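Local coordinates for protein polyhedrin (Simulium ubiquitum cypovirus, PDB 5A9A) that forms the crystalline lattice of cypovirus polyhedra, the insect virus occlusion bodies that probably shelter embedded virus particles outside the host, at residues Val29-Ile41 / Leu49-Phe62. Numbering follows the deposited sequence.
Sequences VQDAIKRVAIIFI and LIDYNAPEFINGYF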
loop_
_atom_site.group_PDB
_atom_site.type_symbol
_atom_site.label_atom_id
_atom_site.label_comp_id
_atom_site.label_asym_id
_atom_site.label_seq_id
_atom_site.Cartn_x
_atom_site.Cartn_y
_atom_site.Cartn_z
ATOM N N VAL A 29 19.142 16.626 6.258
ATOM C CA VAL A 29 18.088 17.494 6.772
ATOM C C VAL A 29 16.869 16.631 7.077
ATOM O O VAL A 29 16.537 15.728 6.311
ATOM C CB VAL A 29 17.693 18.574 5.747
ATOM C CG1 VAL A 29 16.528 19.408 6.270
ATOM C CG2 VAL A 29 18.883 19.460 5.418
ATOM N N GLN A 30 16.205 16.893 8.197
ATOM C CA GLN A 30 15.016 16.123 8.545
ATOM C C GLN A 30 13.954 16.285 7.461
ATOM O O GLN A 30 13.713 17.387 6.966
ATOM C CB GLN A 30 14.471 16.532 9.916
ATOM C CG GLN A 30 15.290 15.995 11.085
ATOM C CD GLN A 30 15.270 14.476 11.162
ATOM O OE1 GLN A 30 14.224 13.868 11.386
ATOM N NE2 GLN A 30 16.430 13.857 10.967
ATOM N N ASP A 31 13.335 15.166 7.097
ATOM C CA ASP A 31 12.377 15.103 5.990
ATOM C C ASP A 31 13.043 15.190 4.615
ATOM O O ASP A 31 12.371 15.388 3.601
ATOM C CB ASP A 31 11.286 16.167 6.130
ATOM C CG ASP A 31 10.063 15.648 6.872
ATOM O OD1 ASP A 31 10.158 14.563 7.481
ATOM O OD2 ASP A 31 9.010 16.318 6.854
ATOM N N ALA A 32 14.363 15.037 4.580
ATOM C CA ALA A 32 15.055 14.833 3.315
ATOM C C ALA A 32 14.685 13.447 2.800
ATOM O O ALA A 32 14.333 12.563 3.579
ATOM C CB ALA A 32 16.555 14.953 3.494
ATOM N N ILE A 33 14.760 13.259 1.489
ATOM C CA ILE A 33 14.394 11.984 0.886
ATOM C C ILE A 33 15.475 10.926 1.083
ATOM O O ILE A 33 16.668 11.220 1.034
ATOM C CB ILE A 33 14.121 12.145 -0.626
ATOM C CG1 ILE A 33 12.769 12.828 -0.853
ATOM C CG2 ILE A 33 14.154 10.793 -1.327
ATOM C CD1 ILE A 33 11.581 12.014 -0.379
ATOM N N LYS A 34 15.037 9.693 1.318
ATOM C CA LYS A 34 15.920 8.533 1.294
ATOM C C LYS A 34 15.582 7.740 0.044
ATOM O O LYS A 34 14.430 7.736 -0.388
ATOM C CB LYS A 34 15.725 7.663 2.540
ATOM C CG LYS A 34 16.279 8.268 3.829
ATOM C CD LYS A 34 15.403 9.404 4.334
ATOM C CE LYS A 34 16.059 10.150 5.485
ATOM N NZ LYS A 34 15.292 11.373 5.843
ATOM N N ARG A 35 16.572 7.071 -0.541
ATOM C CA ARG A 35 16.360 6.373 -1.805
ATOM C C ARG A 35 16.993 4.981 -1.814
ATOM O O ARG A 35 18.178 4.814 -1.523
ATOM C CB ARG A 35 16.890 7.217 -2.969
ATOM C CG ARG A 35 16.422 6.745 -4.340
ATOM C CD ARG A 35 16.567 7.839 -5.389
ATOM N NE ARG A 35 16.000 7.440 -6.676
ATOM C CZ ARG A 35 16.157 8.117 -7.811
ATOM N NH1 ARG A 35 16.878 9.231 -7.834
ATOM N NH2 ARG A 35 15.600 7.673 -8.930
ATOM N N VAL A 36 16.178 3.985 -2.146
ATOM C CA VAL A 36 16.612 2.596 -2.163
ATOM C C VAL A 36 16.314 1.967 -3.517
ATOM O O VAL A 36 15.204 2.092 -4.042
ATOM C CB VAL A 36 15.885 1.773 -1.076
ATOM C CG1 VAL A 36 16.072 0.276 -1.311
ATOM C CG2 VAL A 36 16.373 2.165 0.308
ATOM N N ALA A 37 17.311 1.300 -4.088
ATOM C CA ALA A 37 17.103 0.536 -5.313
ATOM C C ALA A 37 17.205 -0.958 -5.028
ATOM O O ALA A 37 18.255 -1.448 -4.601
ATOM C CB ALA A 37 18.117 0.942 -6.373
ATOM N N ILE A 38 16.103 -1.673 -5.238
ATOM C CA ILE A 38 16.112 -3.127 -5.183
ATOM C C ILE A 38 16.356 -3.645 -6.591
ATOM O O ILE A 38 15.579 -3.359 -7.503
ATOM C CB ILE A 38 14.768 -3.698 -4.688
ATOM C CG1 ILE A 38 14.322 -3.008 -3.396
ATOM C CG2 ILE A 38 14.879 -5.202 -4.490
ATOM C CD1 ILE A 38 15.231 -3.250 -2.206
ATOM N N ILE A 39 17.435 -4.401 -6.770
ATOM C CA ILE A 39 17.813 -4.890 -8.089
ATOM C C ILE A 39 17.886 -6.414 -8.114
ATOM O O ILE A 39 18.676 -7.016 -7.384
ATOM C CB ILE A 39 19.186 -4.335 -8.513
ATOM C CG1 ILE A 39 19.247 -2.828 -8.260
ATOM C CG2 ILE A 39 19.455 -4.657 -9.978
ATOM C CD1 ILE A 39 20.638 -2.253 -8.358
ATOM N N PHE A 40 17.064 -7.030 -8.956
ATOM C CA PHE A 40 17.094 -8.477 -9.129
ATOM C C PHE A 40 17.923 -8.850 -10.353
ATOM O O PHE A 40 17.884 -8.160 -11.370
ATOM C CB PHE A 40 15.679 -9.032 -9.283
ATOM C CG PHE A 40 14.826 -8.874 -8.057
ATOM C CD1 PHE A 40 14.856 -9.825 -7.048
ATOM C CD2 PHE A 40 13.988 -7.780 -7.916
ATOM C CE1 PHE A 40 14.066 -9.685 -5.919
ATOM C CE2 PHE A 40 13.199 -7.633 -6.791
ATOM C CZ PHE A 40 13.237 -8.586 -5.791
ATOM N N ILE A 41 18.672 -9.941 -10.242
ATOM C CA ILE A 41 19.431 -10.475 -11.366
ATOM C C ILE A 41 18.766 -11.757 -11.840
ATOM O O ILE A 41 18.349 -12.577 -11.021
ATOM C CB ILE A 41 20.886 -10.785 -10.969
ATOM C CG1 ILE A 41 21.501 -9.593 -10.234
ATOM C CG2 ILE A 41 21.702 -11.142 -12.206
ATOM C CD1 ILE A 41 22.942 -9.806 -9.824
ATOM N N LEU A 49 15.022 -3.415 -11.878
ATOM C CA LEU A 49 15.329 -2.481 -10.800
ATOM C C LEU A 49 14.081 -1.754 -10.321
ATOM O O LEU A 49 13.348 -1.164 -11.114
ATOM C CB LEU A 49 16.381 -1.472 -11.272
ATOM C CG LEU A 49 16.948 -0.514 -10.218
ATOM C CD1 LEU A 49 18.342 -0.061 -10.619
ATOM C CD2 LEU A 49 16.031 0.682 -10.006
ATOM N N ILE A 50 13.846 -1.795 -9.014
ATOM C CA ILE A 50 12.707 -1.103 -8.426
ATOM C C ILE A 50 13.185 0.021 -7.518
ATOM O O ILE A 50 13.874 -0.211 -6.525
ATOM C CB ILE A 50 11.795 -2.060 -7.646
ATOM C CG1 ILE A 50 11.368 -3.224 -8.544
ATOM C CG2 ILE A 50 10.574 -1.322 -7.125
ATOM C CD1 ILE A 50 12.340 -4.387 -8.545
ATOM N N ASP A 51 12.794 1.240 -7.870
ATOM C CA ASP A 51 13.300 2.444 -7.227
ATOM C C ASP A 51 12.311 2.979 -6.193
ATOM O O ASP A 51 11.172 3.310 -6.526
ATOM C CB ASP A 51 13.584 3.497 -8.302
ATOM C CG ASP A 51 13.943 4.852 -7.723
ATOM O OD1 ASP A 51 14.527 4.896 -6.623
ATOM O OD2 ASP A 51 13.641 5.877 -8.373
ATOM N N TYR A 52 12.756 3.063 -4.941
ATOM C CA TYR A 52 11.919 3.539 -3.843
ATOM C C TYR A 52 12.430 4.871 -3.309
ATOM O O TYR A 52 13.637 5.116 -3.283
ATOM C CB TYR A 52 11.932 2.548 -2.674
ATOM C CG TYR A 52 11.215 1.233 -2.897
ATOM C CD1 TYR A 52 11.859 0.160 -3.497
ATOM C CD2 TYR A 52 9.908 1.050 -2.462
ATOM C CE1 TYR A 52 11.211 -1.049 -3.687
ATOM C CE2 TYR A 52 9.253 -0.153 -2.646
ATOM C CZ TYR A 52 9.910 -1.199 -3.258
ATOM O OH TYR A 52 9.263 -2.399 -3.439
ATOM N N ASN A 53 11.514 5.727 -2.869
ATOM C CA ASN A 53 11.902 6.910 -2.105
ATOM C C ASN A 53 10.861 7.265 -1.045
ATOM O O ASN A 53 9.664 7.028 -1.225
ATOM C CB ASN A 53 12.186 8.108 -3.027
ATOM C CG ASN A 53 10.927 8.862 -3.429
ATOM O OD1 ASN A 53 10.262 9.480 -2.597
ATOM N ND2 ASN A 53 10.612 8.840 -4.716
ATOM N N ALA A 54 11.332 7.812 0.070
ATOM C CA ALA A 54 10.454 8.250 1.150
ATOM C C ALA A 54 11.237 9.137 2.113
ATOM O O ALA A 54 12.461 9.039 2.197
ATOM C CB ALA A 54 9.870 7.059 1.884
ATOM N N PRO A 55 10.534 10.026 2.828
ATOM C CA PRO A 55 11.207 10.953 3.744
ATOM C C PRO A 55 11.333 10.454 5.186
ATOM O O PRO A 55 12.161 10.995 5.921
ATOM C CB PRO A 55 10.316 12.193 3.683
ATOM C CG PRO A 55 8.949 11.650 3.440
ATOM C CD PRO A 55 9.118 10.380 2.631
ATOM N N GLU A 56 10.546 9.457 5.590
ATOM C CA GLU A 56 10.631 8.943 6.959
ATOM C C GLU A 56 11.249 7.543 7.008
ATOM O O GLU A 56 12.221 7.310 7.724
ATOM C CB GLU A 56 9.255 8.931 7.630
ATOM C CG GLU A 56 8.404 10.158 7.351
ATOM C CD GLU A 56 9.129 11.459 7.638
ATOM O OE1 GLU A 56 10.067 11.461 8.465
ATOM O OE2 GLU A 56 8.759 12.484 7.030
ATOM N N PHE A 57 10.678 6.608 6.257
ATOM C CA PHE A 57 11.236 5.259 6.176
ATOM C C PHE A 57 10.753 4.525 4.937
ATOM O O PHE A 57 9.603 4.671 4.528
ATOM C CB PHE A 57 10.899 4.442 7.433
ATOM C CG PHE A 57 9.429 4.317 7.708
ATOM C CD1 PHE A 57 8.693 3.277 7.162
ATOM C CD2 PHE A 57 8.785 5.228 8.529
ATOM C CE1 PHE A 57 7.336 3.158 7.419
ATOM C CE2 PHE A 57 7.432 5.114 8.792
ATOM C CZ PHE A 57 6.706 4.079 8.237
ATOM N N ILE A 58 11.647 3.742 4.337
ATOM C CA ILE A 58 11.282 2.879 3.223
ATOM C C ILE A 58 11.183 1.441 3.697
ATOM O O ILE A 58 12.197 0.778 3.913
ATOM C CB ILE A 58 12.319 2.923 2.087
ATOM C CG1 ILE A 58 12.418 4.332 1.500
ATOM C CG2 ILE A 58 11.940 1.929 0.995
ATOM C CD1 ILE A 58 13.576 4.505 0.540
ATOM N N ASN A 59 9.958 0.966 3.875
ATOM C CA ASN A 59 9.733 -0.453 4.081
ATOM C C ASN A 59 8.798 -0.977 3.004
ATOM O O ASN A 59 8.201 -0.207 2.251
ATOM C CB ASN A 59 9.190 -0.746 5.484
ATOM C CG ASN A 59 7.823 -0.145 5.726
ATOM O OD1 ASN A 59 7.169 0.339 4.804
ATOM N ND2 ASN A 59 7.377 -0.186 6.978
ATOM N N GLY A 60 8.687 -2.294 2.925
ATOM C CA GLY A 60 7.900 -2.920 1.886
ATOM C C GLY A 60 8.312 -4.365 1.741
ATOM O O GLY A 60 9.065 -4.893 2.563
ATOM N N TYR A 61 7.828 -5.007 0.687
ATOM C CA TYR A 61 8.085 -6.421 0.497
ATOM C C TYR A 61 7.918 -6.812 -0.956
ATOM O O TYR A 61 7.354 -6.070 -1.759
ATOM C CB TYR A 61 7.099 -7.240 1.327
ATOM C CG TYR A 61 5.677 -7.097 0.830
ATOM C CD1 TYR A 61 4.904 -6.003 1.192
ATOM C CD2 TYR A 61 5.118 -8.044 -0.015
ATOM C CE1 TYR A 61 3.611 -5.860 0.734
ATOM C CE2 TYR A 61 3.823 -7.912 -0.477
ATOM C CZ TYR A 61 3.075 -6.818 -0.099
ATOM O OH TYR A 61 1.785 -6.676 -0.557
ATOM N N PHE A 62 8.424 -7.994 -1.278
ATOM C CA PHE A 62 8.094 -8.668 -2.516
ATOM C C PHE A 62 7.578 -10.039 -2.129
ATOM O O PHE A 62 8.330 -10.840 -1.578
ATOM C CB PHE A 62 9.336 -8.823 -3.396
ATOM C CG PHE A 62 9.812 -7.539 -4.011
ATOM C CD1 PHE A 62 10.433 -6.571 -3.239
ATOM C CD2 PHE A 62 9.646 -7.306 -5.365
ATOM C CE1 PHE A 62 10.874 -5.391 -3.806
ATOM C CE2 PHE A 62 10.088 -6.128 -5.939
ATOM C CZ PHE A 62 10.699 -5.168 -5.157
HETATM O O HOH W 1 13.256 12.531 7.981
#
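Strands 34-41 and 47-54 are the arms of an antiparallel beta hairpin, and past P55 and E56 the chain turns back as strand 57-62, which lies against one face of that hairpin. Paired backbone bonds join K34 with A54, V36 with Y52 and I38 with I50; the straightest runs from I50 N to I38 O, 2.8 Å at 174°. On the face carrying R35, A37, D51 and L49, the R35 guanidinium takes the D51 carboxylate side-on, NE to OD1 at 2.9 Å and NH2 to OD2 at 2.7 Å. Extended, with CG anti to the backbone N (chi1 -166°), R35 lifts its guanidinium off the face; the bridge is diagonal, since D51 pairs with A37 and its carboxylate leans over. The two planes are 33° apart, NH2 meeting OD2 from above the carboxylate; NH2 also pairs with D127 of a second subunit. The other face, with V36, I38, I50 and Y52, is largely apolar, save for K34 near its end. I58 CD1 packs on V36 CG2 at 3.7 Å, I38 CG1 touches Y52 CE1, and the F40 ring presents its edge to one face of F62, a T-shaped pair with centroids 5.0 Å apart. I50 CD1 fits against the rim of F40. Where strand 47-54 runs into the P55-E56 turn, K34 bends at chi2 and its NZ is bonded to two carbonyls, A32 O at 2.7 Å and P55 O at 3.2 Å, the latter from above the carbonyl plane. D31 OD1 and E56 OE2 come within 2.5 Å, and R185 forms a salt bridge with D31. Strands 105-111 and 201-208 extend the sheet beyond 34-41 and 47-54 respectively. Helix 211-221 touches R35, D51 and L49, while strand 170-176 of the second sheet brings F173 against Y52, I58 and F62.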